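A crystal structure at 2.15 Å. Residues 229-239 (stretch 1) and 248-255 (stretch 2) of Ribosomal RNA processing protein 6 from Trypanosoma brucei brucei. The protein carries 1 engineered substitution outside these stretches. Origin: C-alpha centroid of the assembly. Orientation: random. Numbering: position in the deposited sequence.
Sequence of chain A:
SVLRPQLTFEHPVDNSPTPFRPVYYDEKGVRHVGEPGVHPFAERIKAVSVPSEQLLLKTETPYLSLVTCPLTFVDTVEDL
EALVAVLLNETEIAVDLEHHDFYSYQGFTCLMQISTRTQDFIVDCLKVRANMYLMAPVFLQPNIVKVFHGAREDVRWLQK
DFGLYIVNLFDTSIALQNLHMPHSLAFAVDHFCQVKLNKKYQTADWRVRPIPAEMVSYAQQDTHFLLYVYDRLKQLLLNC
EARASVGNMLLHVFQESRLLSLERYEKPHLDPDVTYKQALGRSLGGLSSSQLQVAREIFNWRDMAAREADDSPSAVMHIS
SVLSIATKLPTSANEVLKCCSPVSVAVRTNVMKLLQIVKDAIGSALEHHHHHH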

ATOM      1  N   VAL A 229       2.442  22.492  -0.498  1.00 27.96           N
ATOM      2  CA  VAL A 229       1.415  22.137  -1.494  1.00 27.66           C
ATOM      3  C   VAL A 229       0.052  22.214  -0.807  1.00 29.50           C
ATOM      4  O   VAL A 229      -0.879  22.828  -1.333  1.00 28.63           O
ATOM      5  N   TYR A 230      -0.030  21.648   0.406  1.00 26.71           N
ATOM      6  CA  TYR A 230      -1.223  21.662   1.251  1.00 26.28           C
ATOM      7  C   TYR A 230      -1.714  23.126   1.483  1.00 29.47           C
ATOM      8  O   TYR A 230      -2.882  23.417   1.253  1.00 29.10           O
ATOM      9  N   ASP A 231      -0.804  24.032   1.895  1.00 26.88           N
ATOM     10  CA  ASP A 231      -1.087  25.458   2.125  1.00 27.95           C
ATOM     11  C   ASP A 231      -1.628  26.130   0.837  1.00 32.76           C
ATOM     12  O   ASP A 231      -2.660  26.791   0.875  1.00 33.58           O
ATOM     13  N   ARG A 232      -0.972  25.886  -0.301  1.00 29.53           N
ATOM     14  CA  ARG A 232      -1.378  26.428  -1.604  1.00 29.47           C
ATOM     15  C   ARG A 232      -2.754  25.922  -2.090  1.00 31.51           C
ATOM     16  O   ARG A 232      -3.555  26.718  -2.602  1.00 30.18           O
ATOM     17  N   LEU A 233      -3.042  24.609  -1.901  1.00 28.83           N
ATOM     18  CA  LEU A 233      -4.349  24.034  -2.270  1.00 28.29           C
ATOM     19  C   LEU A 233      -5.470  24.562  -1.369  1.00 34.48           C
ATOM     20  O   LEU A 233      -6.575  24.796  -1.855  1.00 33.90           O
ATOM     21  N   LYS A 234      -5.172  24.783  -0.065  1.00 32.77           N
ATOM     22  CA  LYS A 234      -6.129  25.376   0.886  1.00 33.51           C
ATOM     23  C   LYS A 234      -6.572  26.750   0.418  1.00 36.10           C
ATOM     24  O   LYS A 234      -7.767  27.017   0.416  1.00 34.99           O
ATOM     25  N   GLN A 235      -5.624  27.599  -0.018  1.00 34.14           N
ATOM     26  CA  GLN A 235      -5.928  28.956  -0.526  1.00 35.54           C
ATOM     27  C   GLN A 235      -6.785  28.906  -1.790  1.00 39.17           C
ATOM     28  O   GLN A 235      -7.735  29.668  -1.894  1.00 40.01           O
ATOM     29  N   LEU A 236      -6.476  27.985  -2.724  1.00 34.44           N
ATOM     30  CA  LEU A 236      -7.239  27.796  -3.960  1.00 33.29           C
ATOM     31  C   LEU A 236      -8.652  27.276  -3.683  1.00 33.85           C
ATOM     32  O   LEU A 236      -9.584  27.675  -4.365  1.00 34.19           O
ATOM     33  N   LEU A 237      -8.809  26.387  -2.710  1.00 28.31           N
ATOM     34  CA  LEU A 237     -10.119  25.843  -2.366  1.00 29.17           C
ATOM     35  C   LEU A 237     -11.024  26.888  -1.701  1.00 38.52           C
ATOM     36  O   LEU A 237     -12.226  26.893  -1.953  1.00 40.01           O
ATOM     37  N   LEU A 238     -10.447  27.779  -0.878  1.00 36.48           N
ATOM     38  CA  LEU A 238     -11.187  28.858  -0.222  1.00 37.94           C
ATOM     39  C   LEU A 238     -11.484  29.991  -1.218  1.00 46.56           C
ATOM     40  O   LEU A 238     -12.423  30.753  -1.003  1.00 47.35           O
ATOM     41  N   ASN A 239     -10.713  30.061  -2.330  1.00 45.69           N
ATOM     42  CA  ASN A 239     -10.872  31.027  -3.428  1.00 46.66           C
ATOM     43  C   ASN A 239     -11.996  30.667  -4.413  1.00 51.72           C
ATOM     44  O   ASN A 239     -12.346  31.499  -5.249  1.00 53.15           O
ATOM     45  N   ASN A 248     -18.576  25.643   0.750  1.00 43.11           N
ATOM     46  CA  ASN A 248     -17.158  25.680   1.110  1.00 42.39           C
ATOM     47  C   ASN A 248     -16.409  24.472   0.506  1.00 44.08           C
ATOM     48  O   ASN A 248     -16.591  23.331   0.929  1.00 41.80           O
ATOM     49  N   MET A 249     -15.588  24.752  -0.510  1.00 40.48           N
ATOM     50  CA  MET A 249     -14.809  23.769  -1.250  1.00 38.90           C
ATOM     51  C   MET A 249     -13.687  23.154  -0.380  1.00 35.57           C
ATOM     52  O   MET A 249     -13.418  21.960  -0.517  1.00 32.48           O
ATOM     53  N   LEU A 250     -13.096  23.936   0.561  1.00 30.37           N
ATOM     54  CA  LEU A 250     -12.077  23.425   1.503  1.00 29.79           C
ATOM     55  C   LEU A 250     -12.672  22.350   2.439  1.00 34.80           C
ATOM     56  O   LEU A 250     -12.084  21.271   2.572  1.00 34.65           O
ATOM     57  N   LEU A 251     -13.856  22.623   3.019  1.00 32.42           N
ATOM     58  CA  LEU A 251     -14.591  21.677   3.882  1.00 32.00           C
ATOM     59  C   LEU A 251     -15.027  20.440   3.095  1.00 31.21           C
ATOM     60  O   LEU A 251     -14.998  19.344   3.648  1.00 28.65           O
ATOM     61  N   HIS A 252     -15.404  20.613   1.805  1.00 26.95           N
ATOM     62  CA  HIS A 252     -15.793  19.492   0.930  1.00 27.33           C
ATOM     63  C   HIS A 252     -14.613  18.508   0.758  1.00 27.58           C
ATOM     64  O   HIS A 252     -14.793  17.298   0.855  1.00 25.31           O
ATOM     65  N   VAL A 253     -13.405  19.036   0.585  1.00 23.24           N
ATOM     66  CA  VAL A 253     -12.208  18.218   0.391  1.00 20.72           C
ATOM     67  C   VAL A 253     -11.846  17.471   1.688  1.00 26.52           C
ATOM     68  O   VAL A 253     -11.560  16.277   1.640  1.00 25.90           O
ATOM     69  N   PHE A 254     -11.958  18.137   2.845  1.00 25.62           N
ATOM     70  CA  PHE A 254     -11.771  17.500   4.147  1.00 26.19           C
ATOM     71  C   PHE A 254     -12.812  16.392   4.321  1.00 28.97           C
ATOM     72  O   PHE A 254     -12.484  15.356   4.872  1.00 27.71           O
ATOM     73  N   GLN A 255     -14.047  16.603   3.803  1.00 26.47           N
ATOM     74  CA  GLN A 255     -15.152  15.629   3.885  1.00 26.07           C
ATOM     75  C   GLN A 255     -14.907  14.409   3.028  1.00 28.72           C
ATOM     76  O   GLN A 255     -15.094  13.286   3.492  1.00 27.57           O
TER

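The contact between these two stretches of Ribosomal RNA processing protein 6 is a small, leucine-centred apolar packing of two helices, joined by no direct hydrogen bond but bridged at one backbone position by a water. It illustrates a general principle: where two helices cross obliquely, a few side chains near the point of closest approach carry most of the interface, and longer side chains extend it from there. The helix axes approach to 8.6 Å, their N-to-C directions differ by 124°, and the surface buried, summed over both sides, is 403 Å².

The backbones come nearest at Leu237 and Leu250, whose CA atoms lie 5.0 Å apart. Leu237 points toward the second helix and is the residue most covered by it. With chi1 in m and chi2 in t, it places CB 4.0 Å from CB of Leu250, while its CD2 reaches CG2 of Val253 at 3.7 Å and CG of Met249 at 4.0 Å. Val253, with chi1 in t, points back toward the first helix, so that one methyl of Leu237 meets two residues a helical turn apart.

The CA-to-CB bond of Leu250 runs sideways to the first helix, with chi1 in t and chi2 in p. CD1 of Leu250 lies 3.6 Å from CG of Lys234, and CD2 of Leu250 lies 3.8 Å from CD1 of Leu238. Lys234 thus contributes the aliphatic part of its chain, while its NZ is hydrogen-bonded elsewhere in the structure. Leu238, in m and t, also starts sideways, but its end comes nearer, and its CD2 sits 4.1 Å from ND2 of Asn248.

Farther along, two aromatic residues extend the contact. Tyr230 (chi1 in t) and Phe254 (chi1 of -93°, between wells) both start sideways and bring their ends closer. OH of Tyr230 lies 3.6 Å from CZ of Phe254, an edge-to-edge approach in which each atom lies near the plane of the other's ring.

Polar groups gather where the second helix begins. OD1 of Asn248 accepts a hydrogen bond from N of Leu251 at 2.9 Å, using a backbone NH of the first turn that has no preceding helical carbonyl to bind. Beside it, CB of Met249 comes within 3.3 Å of O of Leu237, although the end of the methionine leads away. The same carbonyl, O of Leu237, accepts a hydrogen bond from water 1 at 2.9 Å, and this water accepts one from N of Met249 at 3.1 Å, linking the two backbones.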

ATOM      1  CB  VAL A 229       1.712  20.738  -2.131  1.00 31.09           C
ATOM      2  CG1 VAL A 229       0.478  20.133  -2.803  1.00 30.43           C
ATOM      3  CG2 VAL A 229       2.871  20.834  -3.124  1.00 31.41           C
ATOM      4  CB  TYR A 230      -0.914  20.941   2.590  1.00 27.11           C
ATOM      5  CG  TYR A 230      -1.962  21.118   3.666  1.00 29.70           C
ATOM      6  CD1 TYR A 230      -3.255  20.616   3.497  1.00 31.60           C
ATOM      7  CD2 TYR A 230      -1.644  21.702   4.889  1.00 31.56           C
ATOM      8  CE1 TYR A 230      -4.211  20.713   4.510  1.00 33.02           C
ATOM      9  CE2 TYR A 230      -2.591  21.800   5.915  1.00 32.97           C
ATOM     10  CZ  TYR A 230      -3.876  21.309   5.716  1.00 37.54           C
ATOM     11  OH  TYR A 230      -4.837  21.448   6.685  1.00 35.50           O
ATOM     12  CB  ASP A 231       0.187  26.189   2.588  1.00 29.54           C
ATOM     13  CG  ASP A 231       0.718  25.862   3.964  1.00 34.64           C
ATOM     14  OD1 ASP A 231      -0.012  25.230   4.750  1.00 34.61           O
ATOM     15  OD2 ASP A 231       1.847  26.277   4.272  1.00 36.56           O
ATOM     16  CB  ARG A 232      -0.283  26.175  -2.647  1.00 29.71           C
ATOM     17  CG  ARG A 232       1.009  27.003  -2.418  1.00 35.43           C
ATOM     18  CD  ARG A 232       0.902  28.490  -2.751  1.00 36.73           C
ATOM     19  NE  ARG A 232       0.496  28.737  -4.142  1.00 33.89           N
ATOM     20  CZ  ARG A 232       1.317  28.756  -5.189  1.00 46.32           C
ATOM     21  NH1 ARG A 232       2.624  28.560  -5.025  1.00 35.65           N
ATOM     22  NH2 ARG A 232       0.841  28.972  -6.406  1.00 38.73           N
ATOM     23  CB  LEU A 233      -4.315  22.508  -2.264  1.00 27.28           C
ATOM     24  CG  LEU A 233      -3.452  21.872  -3.353  1.00 30.88           C
ATOM     25  CD1 LEU A 233      -3.283  20.382  -3.105  1.00 29.16           C
ATOM     26  CD2 LEU A 233      -4.035  22.127  -4.718  1.00 31.82           C
ATOM     27  CB  LYS A 234      -5.527  25.499   2.300  1.00 34.66           C
ATOM     28  CG  LYS A 234      -5.720  24.247   3.131  1.00 41.02           C
ATOM     29  CD  LYS A 234      -4.851  24.217   4.379  1.00 48.92           C
ATOM     30  CE  LYS A 234      -5.011  25.371   5.332  1.00 49.09           C
ATOM     31  NZ  LYS A 234      -4.499  25.038   6.694  1.00 44.45           N
ATOM     32  CB  GLN A 235      -4.651  29.764  -0.780  1.00 37.09           C
ATOM     33  CG  GLN A 235      -3.801  29.945   0.470  1.00 43.81           C
ATOM     34  CD  GLN A 235      -2.445  30.527   0.168  1.00 53.53           C
ATOM     35  OE1 GLN A 235      -1.892  30.376  -0.922  1.00 48.49           O
ATOM     36  NE2 GLN A 235      -1.859  31.167   1.152  1.00 42.95           N
ATOM     37  CB  LEU A 236      -6.513  26.830  -4.911  1.00 33.31           C
ATOM     38  CG  LEU A 236      -5.331  27.404  -5.683  1.00 39.17           C
ATOM     39  CD1 LEU A 236      -4.481  26.285  -6.282  1.00 37.90           C
ATOM     40  CD2 LEU A 236      -5.800  28.389  -6.777  1.00 40.64           C
ATOM     41  CB  LEU A 237      -9.984  24.586  -1.488  1.00 27.59           C
ATOM     42  CG  LEU A 237      -9.480  23.331  -2.218  1.00 29.95           C
ATOM     43  CD1 LEU A 237      -8.943  22.279  -1.226  1.00 27.74           C
ATOM     44  CD2 LEU A 237     -10.544  22.792  -3.195  1.00 30.24           C
ATOM     45  CB  LEU A 238     -10.440  29.386   1.015  1.00 37.97           C
ATOM     46  CG  LEU A 238     -10.332  28.432   2.212  1.00 40.94           C
ATOM     47  CD1 LEU A 238      -9.151  28.778   3.051  1.00 41.00           C
ATOM     48  CD2 LEU A 238     -11.608  28.405   3.040  1.00 42.45           C
ATOM     49  CB  ASN A 239      -9.550  31.216  -4.186  1.00 48.39           C
ATOM     50  CG  ASN A 239      -8.549  32.174  -3.557  1.00 75.31           C
ATOM     51  OD1 ASN A 239      -7.475  32.431  -4.125  1.00 71.98           O
ATOM     52  ND2 ASN A 239      -8.841  32.699  -2.364  1.00 64.50           N
ATOM     53  CB  ASN A 248     -16.956  25.795   2.633  1.00 39.35           C
ATOM     54  CG  ASN A 248     -15.534  26.116   3.078  1.00 57.79           C
ATOM     55  OD1 ASN A 248     -14.567  25.429   2.748  1.00 49.58           O
ATOM     56  ND2 ASN A 248     -15.381  27.116   3.930  1.00 52.62           N
ATOM     57  CB  MET A 249     -14.312  24.392  -2.565  1.00 42.61           C
ATOM     58  CG  MET A 249     -14.415  23.466  -3.761  1.00 48.50           C
ATOM     59  SD  MET A 249     -16.075  22.827  -4.113  1.00 54.71           S
ATOM     60  CE  MET A 249     -15.659  21.282  -4.796  1.00 50.51           C
ATOM     61  CB  LEU A 250     -11.339  24.538   2.297  1.00 28.90           C
ATOM     62  CG  LEU A 250     -10.285  24.057   3.331  1.00 32.06           C
ATOM     63  CD1 LEU A 250      -9.157  23.215   2.696  1.00 29.62           C
ATOM     64  CD2 LEU A 250      -9.719  25.209   4.156  1.00 34.51           C
ATOM     65  CB  LEU A 251     -15.823  22.328   4.527  1.00 33.23           C
ATOM     66  CG  LEU A 251     -15.646  22.906   5.910  1.00 40.28           C
ATOM     67  CD1 LEU A 251     -16.847  23.785   6.279  1.00 42.09           C
ATOM     68  CD2 LEU A 251     -15.479  21.798   6.961  1.00 43.91           C
ATOM     69  CB  HIS A 252     -16.311  19.986  -0.432  1.00 29.29           C
ATOM     70  CG  HIS A 252     -16.647  18.877  -1.378  1.00 33.38           C
ATOM     71  ND1 HIS A 252     -17.784  18.113  -1.220  1.00 35.59           N
ATOM     72  CD2 HIS A 252     -15.968  18.428  -2.461  1.00 35.75           C
ATOM     73  CE1 HIS A 252     -17.762  17.224  -2.197  1.00 35.10           C
ATOM     74  NE2 HIS A 252     -16.684  17.368  -2.962  1.00 35.55           N
ATOM     75  CB  VAL A 253     -11.054  19.034  -0.229  1.00 22.58           C
ATOM     76  CG1 VAL A 253      -9.791  18.196  -0.318  1.00 21.71           C
ATOM     77  CG2 VAL A 253     -11.453  19.523  -1.626  1.00 22.03           C
ATOM     78  CB  PHE A 254     -11.921  18.525   5.275  1.00 28.73           C
ATOM     79  CG  PHE A 254     -10.613  19.149   5.703  1.00 29.96           C
ATOM     80  CD1 PHE A 254      -9.704  18.432   6.486  1.00 32.12           C
ATOM     81  CD2 PHE A 254     -10.305  20.455   5.358  1.00 31.20           C
ATOM     82  CE1 PHE A 254      -8.496  19.013   6.897  1.00 32.64           C
ATOM     83  CE2 PHE A 254      -9.084  21.030   5.755  1.00 34.86           C
ATOM     84  CZ  PHE A 254      -8.199  20.312   6.533  1.00 32.10           C
ATOM     85  CB  GLN A 255     -16.519  16.285   3.581  1.00 26.98           C
ATOM     86  CG  GLN A 255     -16.991  17.136   4.770  1.00 44.28           C
ATOM     87  CD  GLN A 255     -18.028  18.195   4.463  1.00 60.17           C
ATOM     88  OE1 GLN A 255     -18.248  18.610   3.318  1.00 56.19           O
ATOM     89  NE2 GLN A 255     -18.643  18.708   5.510  1.00 49.05           N
TER
HETATM   90  O   HOH W   1     -14.786  27.722  -0.944  1.00 55.34           O